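Local coordinates for bifunctional endo-1,4-beta-xylanase A (Neocallimastix patriciarum, PDB 2VG9), which catalyses the endohydrolysis of beta-1,4-xylosidic linkages in xylan, as a glycoside hydrolase family 11 xylanase with a beta jelly roll fold, at residues G8-K13 with I23-G28; A38-E43 with A55-D60; D76-Y81 with D208-D213; W98-G103 with T148-S153; M142-P147 with F156-S161. One frame throughout, in Å; residues are numbered along the deposited sequence.

Interaction 1 (G8-K13 with I23-G28); sequences GQNQHK and IWTNGG
With CG anti to its backbone N (chi1 -177°), Gln11 crosses Trp24 obliquely, touching it with CB and CG alone; CG of Trp24 is likewise anti to N (chi1 166°). The two residues form the non-hydrogen-bonded pair of a beta hairpin built from strands 11-16 and 19-26. Gln11 CB sits 4.0 Å from Trp24 CD1, at the edge of the indole and near its plane, while the amide of Gln11 finds its partner in Glu22 through NE2. One step along, His12 and Ile23 make the hydrogen-bonded pair and turn to the other face of the sheet. The two bonds are reciprocal: His12 N donates to Ile23 O at 3.0 Å, and Ile23 N donates to His12 O at 2.9 Å, the latter nearly along the C=O axis. Ile23 CG2 is flanked by both backbone branches, which brings this methyl within 3.8 Å of His12 CB. Val5 of strand 2-5, in the other sheet of the fold, touches His12, Ile23 and Thr25, so this side of the hairpin packs inward. The pairing extends to Thr25 N, which donates to Asn10 O at 2.8 Å, and Thr25 OG1 turns to Asn52 O. Beyond the last bridge a water links the two segments: it accepts from Gly27 N at 3.0 Å and donates weakly to Asn10 OD1.

Interaction 2 (A38-E43 with A55-D60); sequences ATFKAE and ARRGLD
Ala38 opens the contact with its backbone: its CA lies over one face of the Arg57 guanidinium, offset toward the rim, and its O comes 3.3 Å from Arg57 CD. That oxygen is buried here without a hydrogen-bonding partner in the model. Thr39 supplies the one direct hydrogen bond, Arg57 NH1 to Thr39 O at 2.9 Å, with the acceptor close to the guanidinium plane and the donor in the carbonyl plane. The remaining guanidinium nitrogens turn to the start of strand 19-26, NE to Ser20 O and NH2 to Phe19 O, so all three nitrogens have a carbonyl partner, which would probably stabilise the buried charge. Next, Phe40 has CG wedged between N and the carbonyl C (chi1 67°), which directs the ring at the facing strand. Strand 40-45 lies in one sheet of the jelly roll and strand 52-60 in the other; the segment axes pass 8.1 Å apart at 165°, a face-to-face packing rather than strand pairing. Phe40 and Arg57 lie alongside, pointing opposite ways, and Phe40 CD2 meets Arg57 CG at 3.5 Å, the ring and guanidinium planes 68° apart. At the far rim of the same ring, Phe40 CE1 is 4.2 Å from Ala55 CB. Two residues on, Ala42 also points across, and its CB touches Ala55 CB at 3.7 Å, a methyl-to-methyl contact between the layers.

Interaction 3 (D76-Y81 with D208-D213); sequences DYAATY and DVTLLD
Tyr77 tucks CG between its backbone N and C (chi1 75°), so its ring leads away from the partner strand and its OH reaches Glu116, while CB stays behind against Leu212 CD1 at 4.0 Å. Ala79 CB and Val209 CG2 share this face, which packs toward Leu196 of the facing sheet through Tyr77, Val209 and Leu212. On the reverse face Leu211, with CG anti to N and the chain extended, lays CB 3.8 Å from Ala78 CB and carries CD2 into van der Waals contact with Asp76 O. The antiparallel pairing of strands 73-86 and 203-216 in this sheet of the jelly roll shifts register by one residue at a classic beta bulge, since Thr210 and Leu211 both oppose Ala78. Ala78 O therefore takes two backbone donors, Thr210 N at 2.8 Å nearly along the C=O axis and Leu211 N at 3.1 Å on a lone pair. Past the bulge, Thr80, its OG1 straddled by N and C (chi1 53°), lies alongside Asp208, OG1 3.6 Å from Asp208 CB. A water donates to Asp208 O and also bonds Thr80 OG1. At the other end Asp76 OD2 and Asp213 OD2 stand 4.7 Å apart, a proximity that could raise the pKa of one carboxylate.

Interaction 4 (W98-G103 with T148-S153); sequences WFQNRG and TINGGS
Two primary amides meet tip to tip in a reciprocal pair: Gln100 NE2 donates to Asn150 OD1 at 2.8 Å, and Asn150 ND2 donates to Gln100 OE1 at 2.9 Å. Their planes differ by only 3°, and each acceptor uses a lone pair in its carbonyl plane. Beside them Ile149 CG2 rests over the five-membered ring of Trp98, 3.5 Å from its centroid and 13° off the normal, a CH-pi contact. Ile149 CD1 bridges the two sites, lying 3.5 Å from Gln100 NE2. In the second shell, Gln100 OE1 also accepts from Arg102 N at 3.2 Å, from above its carbonyl plane, and a bend at chi2 (62°) turns the amide to meet both. An alanine in place of Gln100 would remove both amide-amide bonds and the acceptor for Arg102 N, and would probably loosen the hold on Asn150. Ile149 and Asn150 occupy the middle of a type I turn from Thr148 to Gly151, in the loop corresponding to the thumb of family 11 xylanases. Trp98 is steadied by NE1 bonding to Tyr96 OH. Strand 89-100 pairs here with strand 190-200, whose Tyr192 also touches Ile149, while Phe99 turns away and meets Phe178 of helix 174-182 edge-to-face.

Interaction 5 (M142-P147 with F156-S161); sequences MDHTGP and FKQYFS
Lys157 NZ is gripped by two oxygens: a salt bridge to Asp143 OD1 at 2.7 Å and a hydrogen bond to Gln141 OE1. The carboxylate receives it on the syn lone pair of OD1, and the lysine, bent at chi2 (-73°), runs alongside Asp143 with both side chains pointing the same way. Asp143 and Lys157 form a non-hydrogen-bonded pair of antiparallel strands 135-145 and 153-163, which carry the thumb loop of the family 11 fold between them. Hydrogen-bonded pairs flank it: Gln158 N donates to Met142 O at 2.9 Å and Phe156 N to His144 O at 2.8 Å, both nearly along the C=O axis. On the opposite face the Gln158 amide crosses one face of the His144 ring, their planes 19° apart, while Gln158 CD approaches His144 CB at 3.6 Å and NE2 bonds Glu111. His144 CB in turn lies over one face of Phe156, but the two rings are oblique, at 69°. Met142 CG contacts Phe160 CE2 at 3.9 Å, and Met142 SD adds a Met-aromatic contact. At Lys157 a leucine would abolish the salt bridge and the bond to Gln141, and is likely to leave Asp143 less firmly placed. The chemistry is thus divided by face, ion pairing on one side and aromatic, sulfur and amide packing on the other, with the paired charge likely to favour an ionised Asp143.

Interactions 2 and 3 adjoin, their centres 9 Å apart, because strands 40-45 and 203-216 are neighbours in one sheet: Phe40 O lies 2.8 Å from Val209 N, a probable hydrogen bond. Interaction 1 reaches interaction 2 through adjacent strands 19-26 and 52-60, with nearest atoms about 4 Å apart but no touch. Interactions 4 and 5, centred 11 Å apart, meet at the thumb region characteristic of family 11 xylanases, and Trp98 CH2 meets Phe156 CE1 at 3.6 Å. Both lie across the chain's centre from interaction 3, about 28 and 26 Å away between centres. The pairing of interaction 3 therefore stands well apart from the thumb, which in this family borders the xylan-binding cleft.

Interaction 1 (G8-K13 with I23-G28)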
# COMPACT_ATOMS: atom_id res chain seq x y z
N GLY A 8 -4.71 23.32 -5.18
CA GLY A 8 -3.89 24.22 -4.36
C GLY A 8 -2.84 23.49 -3.52
O GLY A 8 -1.66 23.88 -3.52
N GLN A 9 -3.26 22.45 -2.80
CA GLN A 9 -2.35 21.56 -2.07
C GLN A 9 -2.36 20.20 -2.73
O GLN A 9 -3.44 19.66 -2.98
CB GLN A 9 -2.81 21.37 -0.61
CG GLN A 9 -3.11 22.65 0.16
CD GLN A 9 -1.91 23.54 0.31
OE1 GLN A 9 -2.01 24.76 0.11
NE2 GLN A 9 -0.76 22.95 0.65
N ASN A 10 -1.18 19.66 -3.00
CA ASN A 10 -1.07 18.32 -3.59
C ASN A 10 -0.97 17.16 -2.59
O ASN A 10 -0.98 16.00 -2.99
CB ASN A 10 0.08 18.27 -4.59
CG ASN A 10 -0.26 18.97 -5.92
OD1 ASN A 10 -1.45 19.12 -6.28
ND2 ASN A 10 0.76 19.39 -6.64
N GLN A 11 -0.87 17.48 -1.29
CA GLN A 11 -0.71 16.45 -0.27
C GLN A 11 -1.28 16.91 1.06
O GLN A 11 -1.27 18.10 1.37
CB GLN A 11 0.76 16.10 -0.09
CG GLN A 11 1.04 14.97 0.91
CD GLN A 11 2.51 14.85 1.19
OE1 GLN A 11 3.25 15.86 1.19
NE2 GLN A 11 2.98 13.61 1.41
N HIS A 12 -1.79 15.95 1.83
CA HIS A 12 -2.11 16.11 3.25
C HIS A 12 -1.75 14.80 3.94
O HIS A 12 -2.14 13.71 3.48
CB HIS A 12 -3.61 16.37 3.48
CG HIS A 12 -4.13 17.62 2.85
ND1 HIS A 12 -3.80 18.88 3.32
CD2 HIS A 12 -4.98 17.81 1.82
CE1 HIS A 12 -4.41 19.79 2.57
NE2 HIS A 12 -5.15 19.17 1.67
N LYS A 13 -1.01 14.89 5.04
CA LYS A 13 -0.74 13.72 5.84
C LYS A 13 -0.90 14.07 7.32
O LYS A 13 -0.63 15.19 7.73
CB LYS A 13 0.65 13.12 5.54
CG LYS A 13 1.80 13.92 6.06
CD LYS A 13 3.16 13.24 5.83
CE LYS A 13 3.95 13.89 4.68
NZ LYS A 13 4.20 15.38 4.83
N ILE A 23 -2.97 11.52 1.77
CA ILE A 23 -3.50 11.64 0.40
C ILE A 23 -2.52 12.52 -0.38
O ILE A 23 -1.98 13.49 0.17
CB ILE A 23 -4.95 12.23 0.38
CG1 ILE A 23 -5.47 12.30 -1.06
CG2 ILE A 23 -5.03 13.59 1.23
CD1 ILE A 23 -6.89 12.64 -1.23
N TRP A 24 -2.25 12.16 -1.64
CA TRP A 24 -1.30 12.89 -2.47
C TRP A 24 -1.70 12.77 -3.93
O TRP A 24 -2.33 11.77 -4.34
CB TRP A 24 0.13 12.38 -2.22
CG TRP A 24 1.16 12.80 -3.23
CD1 TRP A 24 2.03 13.86 -3.14
CD2 TRP A 24 1.42 12.17 -4.49
NE1 TRP A 24 2.80 13.93 -4.27
CE2 TRP A 24 2.45 12.90 -5.11
CE3 TRP A 24 0.87 11.08 -5.15
CZ2 TRP A 24 2.96 12.54 -6.36
CZ3 TRP A 24 1.36 10.74 -6.38
CH2 TRP A 24 2.39 11.47 -6.98
N THR A 25 -1.37 13.78 -4.72
CA THR A 25 -1.53 13.69 -6.18
C THR A 25 -0.41 14.43 -6.90
O THR A 25 0.22 15.32 -6.36
CB THR A 25 -2.93 14.17 -6.68
OG1 THR A 25 -3.11 13.78 -8.05
CG2 THR A 25 -3.07 15.70 -6.52
N ASN A 26 -0.12 13.98 -8.11
CA ASN A 26 0.62 14.78 -9.06
C ASN A 26 -0.25 14.82 -10.29
O ASN A 26 -0.43 13.80 -10.98
CB ASN A 26 1.96 14.14 -9.41
CG ASN A 26 2.75 14.99 -10.38
OD1 ASN A 26 3.41 15.93 -9.97
ND2 ASN A 26 2.68 14.65 -11.66
N GLY A 27 -0.87 15.97 -10.52
CA GLY A 27 -1.58 16.23 -11.76
C GLY A 27 -3.04 15.85 -11.79
O GLY A 27 -3.70 16.08 -12.81
N GLY A 28 -3.54 15.23 -10.72
CA GLY A 28 -4.94 14.87 -10.62
C GLY A 28 -5.63 15.71 -9.56
O GLY A 28 -5.11 16.74 -9.14
O HOH W 1 -0.93 18.61 -9.01

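Interaction 2 (A38-E43 with A55-D60)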
# COMPACT_ATOMS: atom_id res chain seq x y z
N ALA A 38 -9.29 3.57 11.67
CA ALA A 38 -8.44 3.67 10.46
C ALA A 38 -9.28 3.79 9.17
O ALA A 38 -8.72 3.81 8.09
CB ALA A 38 -7.51 2.47 10.35
N THR A 39 -10.61 3.87 9.30
CA THR A 39 -11.50 3.85 8.13
C THR A 39 -11.40 5.19 7.35
O THR A 39 -10.99 6.22 7.90
CB THR A 39 -13.00 3.53 8.52
OG1 THR A 39 -13.53 4.59 9.32
CG2 THR A 39 -13.15 2.22 9.28
N PHE A 40 -11.76 5.16 6.06
CA PHE A 40 -11.76 6.31 5.21
C PHE A 40 -12.44 5.96 3.89
O PHE A 40 -12.58 4.78 3.53
CB PHE A 40 -10.32 6.80 4.90
CG PHE A 40 -9.49 5.83 4.06
CD1 PHE A 40 -9.26 6.09 2.70
CD2 PHE A 40 -8.97 4.67 4.62
CE1 PHE A 40 -8.46 5.21 1.91
CE2 PHE A 40 -8.17 3.80 3.86
CZ PHE A 40 -7.91 4.07 2.50
N LYS A 41 -12.83 7.01 3.18
CA LYS A 41 -13.37 6.91 1.84
C LYS A 41 -12.52 7.88 1.01
O LYS A 41 -12.06 8.92 1.51
CB LYS A 41 -14.82 7.38 1.87
CG LYS A 41 -15.59 7.30 0.55
CD LYS A 41 -16.98 7.97 0.70
CE LYS A 41 -17.89 7.63 -0.49
NZ LYS A 41 -19.34 8.05 -0.27
N ALA A 42 -12.26 7.52 -0.24
CA ALA A 42 -11.43 8.36 -1.11
C ALA A 42 -12.00 8.32 -2.51
O ALA A 42 -12.67 7.35 -2.91
CB ALA A 42 -10.03 7.88 -1.12
N GLU A 43 -11.72 9.37 -3.27
CA GLU A 43 -12.21 9.50 -4.61
C GLU A 43 -11.16 10.27 -5.37
O GLU A 43 -10.51 11.16 -4.82
CB GLU A 43 -13.62 10.15 -4.64
CG GLU A 43 -13.78 11.53 -3.97
CD GLU A 43 -13.41 12.72 -4.87
OE1 GLU A 43 -13.01 13.80 -4.35
OE2 GLU A 43 -13.50 12.58 -6.12
N ALA A 55 -4.26 7.37 -1.75
CA ALA A 55 -4.89 7.59 -0.42
C ALA A 55 -4.70 6.35 0.45
O ALA A 55 -5.02 5.22 0.05
CB ALA A 55 -6.39 7.94 -0.54
N ARG A 56 -4.19 6.56 1.65
CA ARG A 56 -3.84 5.43 2.50
C ARG A 56 -3.92 5.79 3.97
O ARG A 56 -3.68 6.94 4.37
CB ARG A 56 -2.44 4.95 2.18
CG ARG A 56 -1.40 6.00 2.26
CD ARG A 56 0.03 5.43 2.12
NE ARG A 56 0.35 5.12 0.74
CZ ARG A 56 1.38 5.61 0.05
NH1 ARG A 56 2.24 6.47 0.59
NH2 ARG A 56 1.54 5.22 -1.20
N ARG A 57 -4.26 4.79 4.76
CA ARG A 57 -4.32 4.88 6.22
C ARG A 57 -3.72 3.64 6.83
O ARG A 57 -3.93 2.52 6.32
CB ARG A 57 -5.77 5.01 6.68
CG ARG A 57 -6.39 6.39 6.33
CD ARG A 57 -7.47 6.73 7.30
NE ARG A 57 -6.90 7.18 8.57
CZ ARG A 57 -7.62 7.55 9.62
NH1 ARG A 57 -8.96 7.49 9.58
NH2 ARG A 57 -7.01 7.97 10.73
N GLY A 58 -2.98 3.79 7.93
CA GLY A 58 -2.32 2.61 8.52
C GLY A 58 -1.74 2.82 9.90
O GLY A 58 -1.93 3.86 10.52
N LEU A 59 -0.99 1.81 10.34
CA LEU A 59 -0.45 1.78 11.68
C LEU A 59 1.05 1.95 11.52
O LEU A 59 1.68 1.17 10.81
CB LEU A 59 -0.78 0.42 12.37
CG LEU A 59 -0.38 0.33 13.85
CD1 LEU A 59 -1.04 1.46 14.65
CD2 LEU A 59 -0.77 -1.03 14.44
N ASP A 60 1.61 3.00 12.15
CA ASP A 60 3.09 3.22 12.13
C ASP A 60 3.71 2.31 13.16
O ASP A 60 3.17 2.15 14.27
CB ASP A 60 3.49 4.68 12.42
CG ASP A 60 5.04 4.85 12.73
OD1 ASP A 60 5.93 4.75 11.83
OD2 ASP A 60 5.37 5.13 13.92

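Interaction 3 (D76-Y81 with D208-D213)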
# COMPACT_ATOMS: atom_id res chain seq x y z
N ASP A 76 -7.52 -6.53 8.81
CA ASP A 76 -8.87 -6.91 8.41
C ASP A 76 -9.45 -5.68 7.77
O ASP A 76 -9.29 -4.59 8.29
CB ASP A 76 -9.70 -7.30 9.62
CG ASP A 76 -9.19 -8.54 10.31
OD1 ASP A 76 -9.07 -9.56 9.65
OD2 ASP A 76 -8.89 -8.49 11.52
N TYR A 77 -10.12 -5.85 6.64
CA TYR A 77 -10.65 -4.72 5.89
C TYR A 77 -11.96 -5.10 5.19
O TYR A 77 -12.22 -6.28 4.90
CB TYR A 77 -9.59 -4.18 4.88
CG TYR A 77 -9.40 -5.07 3.66
CD1 TYR A 77 -9.92 -4.69 2.41
CD2 TYR A 77 -8.71 -6.28 3.76
CE1 TYR A 77 -9.77 -5.54 1.26
CE2 TYR A 77 -8.55 -7.14 2.64
CZ TYR A 77 -9.08 -6.76 1.40
OH TYR A 77 -8.91 -7.59 0.36
N ALA A 78 -12.82 -4.11 4.97
CA ALA A 78 -13.96 -4.26 4.04
C ALA A 78 -14.13 -2.92 3.31
O ALA A 78 -14.14 -1.86 3.96
CB ALA A 78 -15.27 -4.64 4.78
N ALA A 79 -14.25 -3.00 1.98
CA ALA A 79 -14.30 -1.85 1.07
C ALA A 79 -15.21 -2.11 -0.14
O ALA A 79 -15.44 -3.25 -0.52
CB ALA A 79 -12.89 -1.49 0.58
N THR A 80 -15.70 -1.02 -0.73
CA THR A 80 -16.13 -1.03 -2.13
C THR A 80 -15.06 -0.22 -2.87
O THR A 80 -14.50 0.73 -2.32
CB THR A 80 -17.54 -0.42 -2.34
OG1 THR A 80 -17.58 0.87 -1.76
CG2 THR A 80 -18.61 -1.27 -1.65
N TYR A 81 -14.71 -0.66 -4.06
CA TYR A 81 -13.61 -0.08 -4.81
C TYR A 81 -13.96 -0.24 -6.29
O TYR A 81 -14.34 -1.33 -6.71
CB TYR A 81 -12.30 -0.77 -4.43
CG TYR A 81 -11.21 -0.75 -5.45
CD1 TYR A 81 -10.65 0.44 -5.91
CD2 TYR A 81 -10.70 -1.95 -5.94
CE1 TYR A 81 -9.61 0.43 -6.86
CE2 TYR A 81 -9.66 -1.97 -6.87
CZ TYR A 81 -9.14 -0.79 -7.33
OH TYR A 81 -8.13 -0.85 -8.25
N ASP A 208 -14.23 3.03 -0.84
CA ASP A 208 -14.87 3.35 0.40
C ASP A 208 -14.53 2.25 1.39
O ASP A 208 -15.12 1.18 1.34
CB ASP A 208 -16.37 3.58 0.20
CG ASP A 208 -17.09 3.94 1.49
OD1 ASP A 208 -16.45 4.28 2.52
OD2 ASP A 208 -18.32 3.86 1.47
N VAL A 209 -13.54 2.53 2.26
CA VAL A 209 -13.08 1.55 3.28
C VAL A 209 -13.86 1.67 4.60
O VAL A 209 -13.60 2.55 5.44
CB VAL A 209 -11.52 1.65 3.49
CG1 VAL A 209 -10.97 0.60 4.49
CG2 VAL A 209 -10.80 1.53 2.13
N THR A 210 -14.82 0.76 4.80
CA THR A 210 -15.76 0.89 5.89
C THR A 210 -15.31 0.10 7.08
O THR A 210 -15.79 0.33 8.18
CB THR A 210 -17.16 0.43 5.47
OG1 THR A 210 -17.09 -0.91 4.96
CG2 THR A 210 -17.73 1.36 4.40
N LEU A 211 -14.37 -0.82 6.87
CA LEU A 211 -13.74 -1.55 7.97
C LEU A 211 -12.27 -1.60 7.70
O LEU A 211 -11.86 -2.01 6.62
CB LEU A 211 -14.27 -3.00 8.03
CG LEU A 211 -14.07 -3.92 9.22
CD1 LEU A 211 -14.86 -5.26 8.93
CD2 LEU A 211 -12.63 -4.25 9.56
N LEU A 212 -11.47 -1.20 8.68
CA LEU A 212 -10.02 -1.36 8.60
C LEU A 212 -9.45 -1.50 9.99
O LEU A 212 -9.57 -0.60 10.80
CB LEU A 212 -9.34 -0.19 7.86
CG LEU A 212 -7.82 -0.32 7.70
CD1 LEU A 212 -7.44 -1.67 7.15
CD2 LEU A 212 -7.29 0.82 6.80
N ASP A 213 -8.84 -2.64 10.24
CA ASP A 213 -8.23 -2.90 11.55
C ASP A 213 -6.84 -3.42 11.26
O ASP A 213 -6.67 -4.28 10.40
CB ASP A 213 -9.02 -3.97 12.31
CG ASP A 213 -8.68 -4.01 13.80
OD1 ASP A 213 -7.92 -3.17 14.31
OD2 ASP A 213 -9.22 -4.91 14.47
O HOH W 2 -17.76 0.23 1.37

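Interaction 4 (W98-G103 with T148-S153)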
# COMPACT_ATOMS: atom_id res chain seq x y z
N TRP A 98 6.79 0.22 4.24
CA TRP A 98 8.24 0.10 3.96
C TRP A 98 8.97 -0.74 5.00
O TRP A 98 8.53 -0.83 6.16
CB TRP A 98 8.90 1.50 3.92
CG TRP A 98 8.41 2.39 2.79
CD1 TRP A 98 7.20 3.03 2.71
CD2 TRP A 98 9.14 2.77 1.62
NE1 TRP A 98 7.14 3.77 1.56
CE2 TRP A 98 8.31 3.62 0.86
CE3 TRP A 98 10.42 2.48 1.14
CZ2 TRP A 98 8.71 4.18 -0.37
CZ3 TRP A 98 10.81 3.00 -0.06
CH2 TRP A 98 9.96 3.86 -0.81
N PHE A 99 10.09 -1.36 4.59
CA PHE A 99 11.10 -1.85 5.54
C PHE A 99 12.28 -0.87 5.46
O PHE A 99 12.91 -0.70 4.41
CB PHE A 99 11.62 -3.28 5.24
CG PHE A 99 10.54 -4.33 5.06
CD1 PHE A 99 9.33 -4.28 5.78
CD2 PHE A 99 10.75 -5.40 4.16
CE1 PHE A 99 8.34 -5.26 5.60
CE2 PHE A 99 9.76 -6.37 3.99
CZ PHE A 99 8.55 -6.30 4.72
N GLN A 100 12.52 -0.20 6.58
CA GLN A 100 13.55 0.83 6.69
C GLN A 100 14.89 0.12 6.91
O GLN A 100 14.98 -0.83 7.70
CB GLN A 100 13.24 1.76 7.87
CG GLN A 100 14.28 2.90 8.15
CD GLN A 100 14.43 3.91 7.00
OE1 GLN A 100 15.25 3.72 6.10
NE2 GLN A 100 13.69 5.01 7.07
N ASN A 101 15.90 0.57 6.19
CA ASN A 101 17.24 0.01 6.35
C ASN A 101 18.25 1.01 6.96
O ASN A 101 19.44 0.73 6.97
CB ASN A 101 17.75 -0.53 5.01
CG ASN A 101 18.14 0.56 4.05
OD1 ASN A 101 17.66 1.69 4.15
ND2 ASN A 101 19.03 0.23 3.10
N ARG A 102 17.78 2.17 7.41
CA ARG A 102 18.66 3.13 8.09
C ARG A 102 19.31 2.42 9.28
O ARG A 102 18.62 1.77 10.06
CB ARG A 102 17.90 4.39 8.54
CG ARG A 102 18.80 5.47 9.17
CD ARG A 102 18.01 6.71 9.62
NE ARG A 102 17.75 7.67 8.52
CZ ARG A 102 16.54 8.05 8.10
NH1 ARG A 102 15.43 7.56 8.67
NH2 ARG A 102 16.43 8.93 7.11
N GLY A 103 20.64 2.48 9.34
CA GLY A 103 21.41 1.83 10.41
C GLY A 103 21.68 0.35 10.24
O GLY A 103 22.23 -0.29 11.14
N THR A 148 11.62 8.34 -1.96
CA THR A 148 11.66 7.31 -0.94
C THR A 148 11.20 7.96 0.38
O THR A 148 11.10 9.19 0.46
CB THR A 148 13.13 6.80 -0.93
OG1 THR A 148 13.23 5.50 -1.54
CG2 THR A 148 13.78 6.83 0.40
N ILE A 149 10.90 7.16 1.41
CA ILE A 149 10.58 7.71 2.74
C ILE A 149 11.74 8.51 3.35
O ILE A 149 11.55 9.26 4.31
CB ILE A 149 10.14 6.59 3.76
CG1 ILE A 149 11.14 5.42 3.75
CG2 ILE A 149 8.65 6.21 3.52
CD1 ILE A 149 11.02 4.45 4.92
N ASN A 150 12.93 8.32 2.79
CA ASN A 150 14.19 8.92 3.26
C ASN A 150 14.61 10.20 2.51
O ASN A 150 15.57 10.87 2.92
CB ASN A 150 15.31 7.89 3.17
CG ASN A 150 15.21 6.83 4.24
OD1 ASN A 150 14.47 6.98 5.20
ND2 ASN A 150 15.95 5.74 4.07
N GLY A 151 13.93 10.53 1.42
CA GLY A 151 14.33 11.69 0.59
C GLY A 151 14.23 11.44 -0.90
O GLY A 151 13.33 10.70 -1.37
N GLY A 152 15.15 12.02 -1.66
CA GLY A 152 15.05 12.05 -3.12
C GLY A 152 15.44 10.77 -3.82
O GLY A 152 16.05 9.88 -3.23
N SER A 153 15.07 10.67 -5.10
CA SER A 153 15.43 9.53 -5.94
C SER A 153 16.55 8.65 -5.36
O SER A 153 17.65 9.13 -5.05
CB SER A 153 15.78 10.01 -7.36
OG SER A 153 15.80 8.95 -8.32

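Interaction 5 (M142-P147 with F156-S161)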
# COMPACT_ATOMS: atom_id res chain seq x y z
N MET A 142 11.36 -6.46 -7.33
CA MET A 142 11.92 -5.72 -8.47
C MET A 142 12.59 -4.43 -8.01
O MET A 142 12.29 -3.93 -6.95
CB MET A 142 10.88 -5.47 -9.57
CG MET A 142 9.78 -4.43 -9.33
SD MET A 142 8.40 -4.69 -10.52
CE MET A 142 9.30 -4.81 -12.07
N ASP A 143 13.56 -3.97 -8.80
CA ASP A 143 14.18 -2.68 -8.57
C ASP A 143 13.20 -1.56 -8.93
O ASP A 143 12.30 -1.72 -9.78
CB ASP A 143 15.47 -2.52 -9.41
CG ASP A 143 16.61 -3.45 -8.97
OD1 ASP A 143 16.58 -4.02 -7.86
OD2 ASP A 143 17.58 -3.60 -9.75
N HIS A 144 13.36 -0.44 -8.25
CA HIS A 144 12.67 0.79 -8.61
C HIS A 144 13.61 1.95 -8.29
O HIS A 144 14.41 1.84 -7.37
CB HIS A 144 11.35 0.94 -7.86
CG HIS A 144 10.48 2.04 -8.38
ND1 HIS A 144 10.34 3.25 -7.73
CD2 HIS A 144 9.72 2.13 -9.50
CE1 HIS A 144 9.53 4.03 -8.42
NE2 HIS A 144 9.15 3.38 -9.51
N THR A 145 13.51 3.02 -9.07
CA THR A 145 14.29 4.24 -8.83
C THR A 145 13.31 5.42 -8.71
O THR A 145 12.46 5.65 -9.58
CB THR A 145 15.40 4.46 -9.91
OG1 THR A 145 16.13 3.24 -10.11
CG2 THR A 145 16.38 5.56 -9.46
N GLY A 146 13.40 6.12 -7.60
CA GLY A 146 12.46 7.16 -7.31
C GLY A 146 12.56 7.68 -5.90
O GLY A 146 13.41 7.23 -5.13
N PRO A 147 11.72 8.66 -5.56
CA PRO A 147 11.63 9.20 -4.22
C PRO A 147 11.20 8.14 -3.20
O PRO A 147 10.48 7.21 -3.54
CB PRO A 147 10.58 10.32 -4.34
CG PRO A 147 9.76 9.92 -5.55
CD PRO A 147 10.76 9.30 -6.48
N PHE A 156 15.92 1.36 -5.05
CA PHE A 156 15.53 0.52 -3.91
C PHE A 156 14.77 -0.71 -4.40
O PHE A 156 14.60 -0.92 -5.61
CB PHE A 156 14.73 1.34 -2.85
CG PHE A 156 13.45 1.96 -3.38
CD1 PHE A 156 12.21 1.33 -3.19
CD2 PHE A 156 13.48 3.18 -4.06
CE1 PHE A 156 11.04 1.89 -3.68
CE2 PHE A 156 12.32 3.76 -4.57
CZ PHE A 156 11.09 3.12 -4.38
N LYS A 157 14.32 -1.54 -3.47
CA LYS A 157 13.55 -2.74 -3.83
C LYS A 157 12.06 -2.57 -3.52
O LYS A 157 11.68 -1.93 -2.53
CB LYS A 157 14.06 -3.95 -3.04
CG LYS A 157 15.51 -4.35 -3.39
CD LYS A 157 15.56 -4.99 -4.75
CE LYS A 157 16.90 -5.64 -5.00
NZ LYS A 157 16.86 -6.28 -6.33
N GLN A 158 11.23 -3.17 -4.38
CA GLN A 158 9.82 -3.35 -4.07
C GLN A 158 9.54 -4.83 -3.90
O GLN A 158 10.02 -5.65 -4.69
CB GLN A 158 8.97 -2.74 -5.18
CG GLN A 158 9.10 -1.21 -5.27
CD GLN A 158 8.44 -0.63 -6.50
OE1 GLN A 158 8.53 -1.19 -7.59
NE2 GLN A 158 7.79 0.51 -6.34
N TYR A 159 8.80 -5.20 -2.86
CA TYR A 159 8.34 -6.59 -2.71
C TYR A 159 6.84 -6.60 -2.96
O TYR A 159 6.13 -5.71 -2.52
CB TYR A 159 8.65 -7.19 -1.32
CG TYR A 159 10.10 -7.29 -0.94
CD1 TYR A 159 11.12 -7.06 -1.88
CD2 TYR A 159 10.46 -7.66 0.35
CE1 TYR A 159 12.47 -7.15 -1.53
CE2 TYR A 159 11.81 -7.76 0.72
CZ TYR A 159 12.81 -7.50 -0.23
OH TYR A 159 14.13 -7.60 0.16
N PHE A 160 6.39 -7.65 -3.63
CA PHE A 160 4.99 -7.84 -4.04
C PHE A 160 4.48 -9.20 -3.70
O PHE A 160 5.19 -10.18 -3.89
CB PHE A 160 4.85 -7.72 -5.59
CG PHE A 160 5.10 -6.32 -6.11
CD1 PHE A 160 4.04 -5.41 -6.21
CD2 PHE A 160 6.41 -5.92 -6.49
CE1 PHE A 160 4.26 -4.09 -6.68
CE2 PHE A 160 6.64 -4.62 -6.98
CZ PHE A 160 5.56 -3.70 -7.06
N SER A 161 3.24 -9.22 -3.21
CA SER A 161 2.34 -10.37 -3.23
C SER A 161 1.11 -9.90 -4.00
O SER A 161 0.44 -8.95 -3.60
CB SER A 161 1.85 -10.70 -1.83
OG SER A 161 2.82 -11.37 -1.06
O HOH W 3 9.87 -0.72 -10.48